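Local coordinates for protein glial cell-derived neurotrophic factor (Rattus norvegicus, PDB 1AGQ) that probably acts as a dimeric cystine-knot growth factor that supports neurons by binding receptors on their surface, at residues 54-58 and 121-125; 64-69 and 127-132. All coordinates share one frame. Residue numbers count along the deposited sequence, not the author numbering.

Contact 1 (54-58 and 121-125); sequences LGLGY and YHILR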
loop_
_atom_site.group_PDB
_atom_site.type_symbol
_atom_site.label_atom_id
_atom_site.label_comp_id
_atom_site.label_asym_id
_atom_site.label_seq_id
_atom_site.Cartn_x
_atom_site.Cartn_y
_atom_site.Cartn_z
ATOM N N LEU B 54 -25.440 -6.395 5.152
ATOM C CA LEU B 54 -24.528 -6.957 6.144
ATOM C C LEU B 54 -25.008 -8.189 6.892
ATOM O O LEU B 54 -24.229 -8.820 7.616
ATOM C CB LEU B 54 -24.143 -5.888 7.156
ATOM C CG LEU B 54 -23.746 -4.522 6.591
ATOM C CD1 LEU B 54 -23.460 -3.579 7.752
ATOM C CD2 LEU B 54 -22.531 -4.646 5.673
ATOM N N GLY B 55 -26.283 -8.522 6.737
ATOM C CA GLY B 55 -26.830 -9.689 7.404
ATOM C C GLY B 55 -26.870 -9.578 8.912
ATOM O O GLY B 55 -26.908 -10.593 9.611
ATOM N N LEU B 56 -26.873 -8.347 9.419
ATOM C CA LEU B 56 -26.896 -8.097 10.860
ATOM C C LEU B 56 -28.312 -7.988 11.408
ATOM O O LEU B 56 -28.506 -7.751 12.600
ATOM C CB LEU B 56 -26.124 -6.814 11.192
ATOM C CG LEU B 56 -24.628 -6.886 11.525
ATOM C CD1 LEU B 56 -24.055 -8.232 11.165
ATOM C CD2 LEU B 56 -23.900 -5.782 10.786
ATOM N N GLY B 57 -29.302 -8.144 10.540
ATOM C CA GLY B 57 -30.676 -8.079 10.993
ATOM C C GLY B 57 -31.292 -6.696 11.031
ATOM O O GLY B 57 -32.413 -6.534 11.511
ATOM N N TYR B 58 -30.584 -5.693 10.521
ATOM C CA TYR B 58 -31.133 -4.342 10.542
ATOM C C TYR B 58 -32.140 -4.099 9.423
ATOM O O TYR B 58 -31.934 -4.524 8.293
ATOM C CB TYR B 58 -30.016 -3.297 10.433
ATOM C CG TYR B 58 -28.995 -3.360 11.556
ATOM C CD1 TYR B 58 -29.364 -3.167 12.879
ATOM C CD2 TYR B 58 -27.644 -3.620 11.275
ATOM C CE1 TYR B 58 -28.429 -3.222 13.909
ATOM C CE2 TYR B 58 -26.695 -3.673 12.308
ATOM C CZ TYR B 58 -27.096 -3.471 13.621
ATOM O OH TYR B 58 -26.171 -3.508 14.646
ATOM N N TYR B 121 -32.439 3.086 17.814
ATOM C CA TYR B 121 -31.057 3.524 17.698
ATOM C C TYR B 121 -30.092 2.339 17.699
ATOM O O TYR B 121 -30.233 1.411 18.494
ATOM C CB TYR B 121 -30.713 4.463 18.861
ATOM C CG TYR B 121 -29.251 4.854 18.918
ATOM C CD1 TYR B 121 -28.312 4.017 19.523
ATOM C CD2 TYR B 121 -28.812 6.054 18.388
ATOM C CE1 TYR B 121 -26.965 4.388 19.587
ATOM C CE2 TYR B 121 -27.484 6.430 18.448
ATOM C CZ TYR B 121 -26.568 5.589 19.052
ATOM O OH TYR B 121 -25.244 5.987 19.116
ATOM N N HIS B 122 -29.118 2.372 16.791
ATOM C CA HIS B 122 -28.117 1.319 16.685
ATOM C C HIS B 122 -26.775 1.957 16.391
ATOM O O HIS B 122 -26.706 3.010 15.749
ATOM C CB HIS B 122 -28.425 0.380 15.523
ATOM C CG HIS B 122 -29.713 -0.356 15.656
ATOM N ND1 HIS B 122 -29.883 -1.407 16.532
ATOM C CD2 HIS B 122 -30.877 -0.242 14.974
ATOM C CE1 HIS B 122 -31.100 -1.905 16.383
ATOM N NE2 HIS B 122 -31.720 -1.216 15.444
ATOM N N ILE B 123 -25.698 1.319 16.845
ATOM C CA ILE B 123 -24.355 1.833 16.563
ATOM C C ILE B 123 -23.491 0.645 16.120
ATOM O O ILE B 123 -23.552 -0.444 16.704
ATOM C CB ILE B 123 -23.734 2.546 17.813
ATOM C CG1 ILE B 123 -22.301 2.996 17.517
ATOM C CG2 ILE B 123 -23.736 1.611 19.012
ATOM C CD1 ILE B 123 -21.821 4.102 18.411
ATOM N N LEU B 124 -22.756 0.829 15.040
ATOM C CA LEU B 124 -21.853 -0.208 14.558
ATOM C C LEU B 124 -20.484 0.312 14.979
ATOM O O LEU B 124 -20.131 1.453 14.680
ATOM C CB LEU B 124 -21.933 -0.337 13.040
ATOM C CG LEU B 124 -23.319 -0.687 12.493
ATOM C CD1 LEU B 124 -23.248 -0.769 10.979
ATOM C CD2 LEU B 124 -23.791 -2.000 13.089
ATOM N N ARG B 125 -19.746 -0.518 15.716
ATOM C CA ARG B 125 -18.414 -0.156 16.211
ATOM C C ARG B 125 -17.366 -1.151 15.666
ATOM O O ARG B 125 -17.616 -2.362 15.646
ATOM C CB ARG B 125 -18.396 -0.232 17.744
ATOM C CG ARG B 125 -19.278 0.746 18.503
ATOM C CD ARG B 125 -19.232 0.395 19.992
ATOM N NE ARG B 125 -19.945 1.366 20.818
ATOM C CZ ARG B 125 -19.381 2.446 21.348
ATOM N NH1 ARG B 125 -18.091 2.692 21.141
ATOM N NH2 ARG B 125 -20.108 3.298 22.060
HETATM O O HOH W 1 -27.421 -2.584 17.557
#
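Tyr58 turns the edge of its ring onto the face of the His122 imidazole, an edge-to-face pair with centroids 4.8 Å apart and planes at 60°; Tyr58 CE1 comes 3.5 Å from His122 ND1. A water ties the polar ends together, 2.9 Å from His122 ND1 and, more weakly, 3.3 Å from Tyr58 OH, while His122 NE2 is hydrogen-bonded to Asp116. Two residues on, Leu124 shares the strand face that looks at the loop, with Ile123 pointing away, and Leu124 CD2 lies 3.4 Å from Tyr58 CE2. These side chains close the gap between the two fingers of the TGF-beta-like fold: 54-58 belongs to the loop of the first hairpin, and 121-124 is a strand of the second. Leu54 and Leu56 also point toward the strand, in a loop where Gly55 and Gly57 both take positive phi. Leu56 CD2 reaches Leu124 CD2 at 4.4 Å, and Leu54 CD1 meets Leu124 CD1 at 4.3 Å. Met79 of the second subunit packs on both Leu56 and Leu124.

Contact 2 (64-69 and 127-132); sequences LIFRYC and HSAKRC
Strand 64-69 is extended throughout, and 127-132 runs beside it in roughly the same direction, 39° apart end to end, with Arg67 opposite Ala129 (CA atoms 5.1 Å) and Cys69 opposite Cys132 (5.5 Å). Leu64 CD1 lies 3.9 Å from His127 CD2, at the edge of the imidazole. Phe66, chi1 t, brings its CE1 to 3.1 Å from His127 O, near the ring plane. Arg67 is the polar hub: its N donates to Ser128 OG (2.8 Å), its O accepts from Ala129 N (2.9 Å), and its side chain, m-t-m over chi1 to chi3, curls back so that NE donates to Ala129 O (3.1 Å). Asp109 takes a salt bridge from Arg67 NH2 and a hydrogen bond from Ser128 OG. Cys69, chi1 m, packs its SG 3.6 Å from Ala129 CB and bonds Cys132 SG at 2.0 Å, chi3 -84°. Lys130 and Arg131 form a classic beta bulge facing Ala107. The Cys69-Cys132 bridge is one of the three disulfides of the cystine knot at the core of this TGF-beta-like fold.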
loop_
_atom_site.group_PDB
_atom_site.type_symbol
_atom_site.label_atom_id
_atom_site.label_comp_id
_atom_site.label_asym_id
_atom_site.label_seq_id
_atom_site.Cartn_x
_atom_site.Cartn_y
_atom_site.Cartn_z
ATOM N N LEU B 64 -23.524 2.241 3.377
ATOM C CA LEU B 64 -22.202 2.524 3.859
ATOM C C LEU B 64 -21.172 1.977 2.906
ATOM O O LEU B 64 -21.462 1.120 2.059
ATOM C CB LEU B 64 -21.997 1.897 5.250
ATOM C CG LEU B 64 -21.669 0.401 5.244
ATOM C CD1 LEU B 64 -21.029 -0.025 6.561
ATOM C CD2 LEU B 64 -22.947 -0.370 4.998
ATOM N N ILE B 65 -19.974 2.535 3.014
ATOM C CA ILE B 65 -18.860 2.043 2.235
ATOM C C ILE B 65 -18.186 1.091 3.246
ATOM O O ILE B 65 -17.659 1.535 4.263
ATOM C CB ILE B 65 -17.863 3.153 1.885
ATOM C CG1 ILE B 65 -18.552 4.277 1.105
ATOM C CG2 ILE B 65 -16.746 2.561 1.065
ATOM C CD1 ILE B 65 -19.094 3.832 -0.235
ATOM N N PHE B 66 -18.254 -0.210 3.008
ATOM C CA PHE B 66 -17.627 -1.142 3.927
ATOM C C PHE B 66 -16.227 -1.376 3.367
ATOM O O PHE B 66 -16.067 -1.557 2.163
ATOM C CB PHE B 66 -18.414 -2.446 3.971
ATOM C CG PHE B 66 -17.670 -3.585 4.617
ATOM C CD1 PHE B 66 -17.504 -3.628 5.992
ATOM C CD2 PHE B 66 -17.117 -4.600 3.840
ATOM C CE1 PHE B 66 -16.797 -4.660 6.591
ATOM C CE2 PHE B 66 -16.402 -5.638 4.440
ATOM C CZ PHE B 66 -16.245 -5.662 5.815
ATOM N N ARG B 67 -15.214 -1.336 4.226
ATOM C CA ARG B 67 -13.854 -1.580 3.756
ATOM C C ARG B 67 -13.228 -2.733 4.518
ATOM O O ARG B 67 -13.423 -2.883 5.710
ATOM C CB ARG B 67 -13.008 -0.319 3.898
ATOM C CG ARG B 67 -13.605 0.822 3.095
ATOM C CD ARG B 67 -12.608 1.946 2.941
ATOM N NE ARG B 67 -12.399 2.644 4.204
ATOM C CZ ARG B 67 -11.796 3.823 4.295
ATOM N NH1 ARG B 67 -11.349 4.409 3.193
ATOM N NH2 ARG B 67 -11.673 4.435 5.471
ATOM N N TYR B 68 -12.516 -3.580 3.785
ATOM C CA TYR B 68 -11.886 -4.727 4.400
ATOM C C TYR B 68 -10.451 -4.828 3.923
ATOM O O TYR B 68 -10.101 -4.271 2.884
ATOM C CB TYR B 68 -12.664 -6.006 4.065
ATOM C CG TYR B 68 -12.691 -6.373 2.605
ATOM C CD1 TYR B 68 -13.632 -5.815 1.750
ATOM C CD2 TYR B 68 -11.807 -7.323 2.081
ATOM C CE1 TYR B 68 -13.709 -6.191 0.404
ATOM C CE2 TYR B 68 -11.878 -7.707 0.722
ATOM C CZ TYR B 68 -12.833 -7.137 -0.106
ATOM O OH TYR B 68 -12.897 -7.471 -1.456
ATOM N N CYS B 69 -9.645 -5.543 4.705
ATOM C CA CYS B 69 -8.223 -5.750 4.454
ATOM C C CYS B 69 -7.954 -7.169 3.971
ATOM O O CYS B 69 -8.532 -8.148 4.474
ATOM C CB CYS B 69 -7.450 -5.505 5.754
ATOM S SG CYS B 69 -7.666 -3.850 6.447
ATOM N N HIS B 127 -16.552 -1.887 12.732
ATOM C CA HIS B 127 -17.281 -2.620 11.701
ATOM C C HIS B 127 -16.689 -2.501 10.299
ATOM O O HIS B 127 -17.039 -3.258 9.401
ATOM C CB HIS B 127 -18.720 -2.102 11.663
ATOM C CG HIS B 127 -18.832 -0.669 11.223
ATOM N ND1 HIS B 127 -18.312 0.381 11.948
ATOM C CD2 HIS B 127 -19.396 -0.122 10.120
ATOM C CE1 HIS B 127 -18.551 1.513 11.312
ATOM N NE2 HIS B 127 -19.207 1.235 10.196
ATOM N N SER B 128 -15.793 -1.541 10.127
ATOM C CA SER B 128 -15.191 -1.294 8.835
ATOM C C SER B 128 -13.738 -0.856 9.002
ATOM O O SER B 128 -13.405 -0.100 9.920
ATOM C CB SER B 128 -15.981 -0.206 8.108
ATOM O OG SER B 128 -15.617 -0.137 6.743
ATOM N N ALA B 129 -12.883 -1.315 8.095
ATOM C CA ALA B 129 -11.470 -0.955 8.172
ATOM C C ALA B 129 -11.197 0.467 7.684
ATOM O O ALA B 129 -11.820 0.949 6.731
ATOM C CB ALA B 129 -10.638 -1.941 7.360
ATOM N N LYS B 130 -10.252 1.124 8.348
ATOM C CA LYS B 130 -9.819 2.457 7.974
ATOM C C LYS B 130 -8.382 2.331 7.435
ATOM O O LYS B 130 -7.998 2.999 6.475
ATOM C CB LYS B 130 -9.833 3.363 9.207
ATOM C CG LYS B 130 -9.375 4.775 8.958
ATOM C CD LYS B 130 -9.789 5.641 10.147
ATOM C CE LYS B 130 -9.203 7.037 10.059
ATOM N NZ LYS B 130 -9.324 7.754 11.360
ATOM N N ARG B 131 -7.598 1.461 8.075
ATOM C CA ARG B 131 -6.191 1.230 7.701
ATOM C C ARG B 131 -5.921 -0.254 7.839
ATOM O O ARG B 131 -6.422 -0.876 8.767
ATOM C CB ARG B 131 -5.258 1.957 8.668
ATOM C CG ARG B 131 -4.892 3.376 8.313
ATOM C CD ARG B 131 -3.664 3.812 9.119
ATOM N NE ARG B 131 -3.860 3.697 10.567
ATOM C CZ ARG B 131 -3.018 3.078 11.395
ATOM N NH1 ARG B 131 -1.913 2.514 10.928
ATOM N NH2 ARG B 131 -3.281 3.020 12.697
ATOM N N CYS B 132 -5.108 -0.800 6.938
ATOM C CA CYS B 132 -4.756 -2.224 6.928
ATOM C C CYS B 132 -3.302 -2.437 7.319
ATOM O O CYS B 132 -2.459 -1.583 7.052
ATOM C CB CYS B 132 -4.967 -2.796 5.534
ATOM S SG CYS B 132 -6.707 -2.721 5.045
#

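From the N terminus, the chain runs out along strand 43-50, bends through 54-58 and returns on strand 63-70, making the first finger. It then passes through helix 79-89 and builds the second finger from strand 103-108 onward. Contact 1 closes a loop of 62 residues when 121-125 arrives, and contact 2 closes one of 57 when 127-132 follows. The segments alternate in sequence, so the loops cross rather than nest. Contact 2 joins the fingers up to the disulfide core; contact 1, whose centre lies about 15 Å from that of contact 2, joins them farther out. They touch where Leu54 CD1 lies 4.3 Å from Leu64 CD2, and Met79 of the second subunit packs against both.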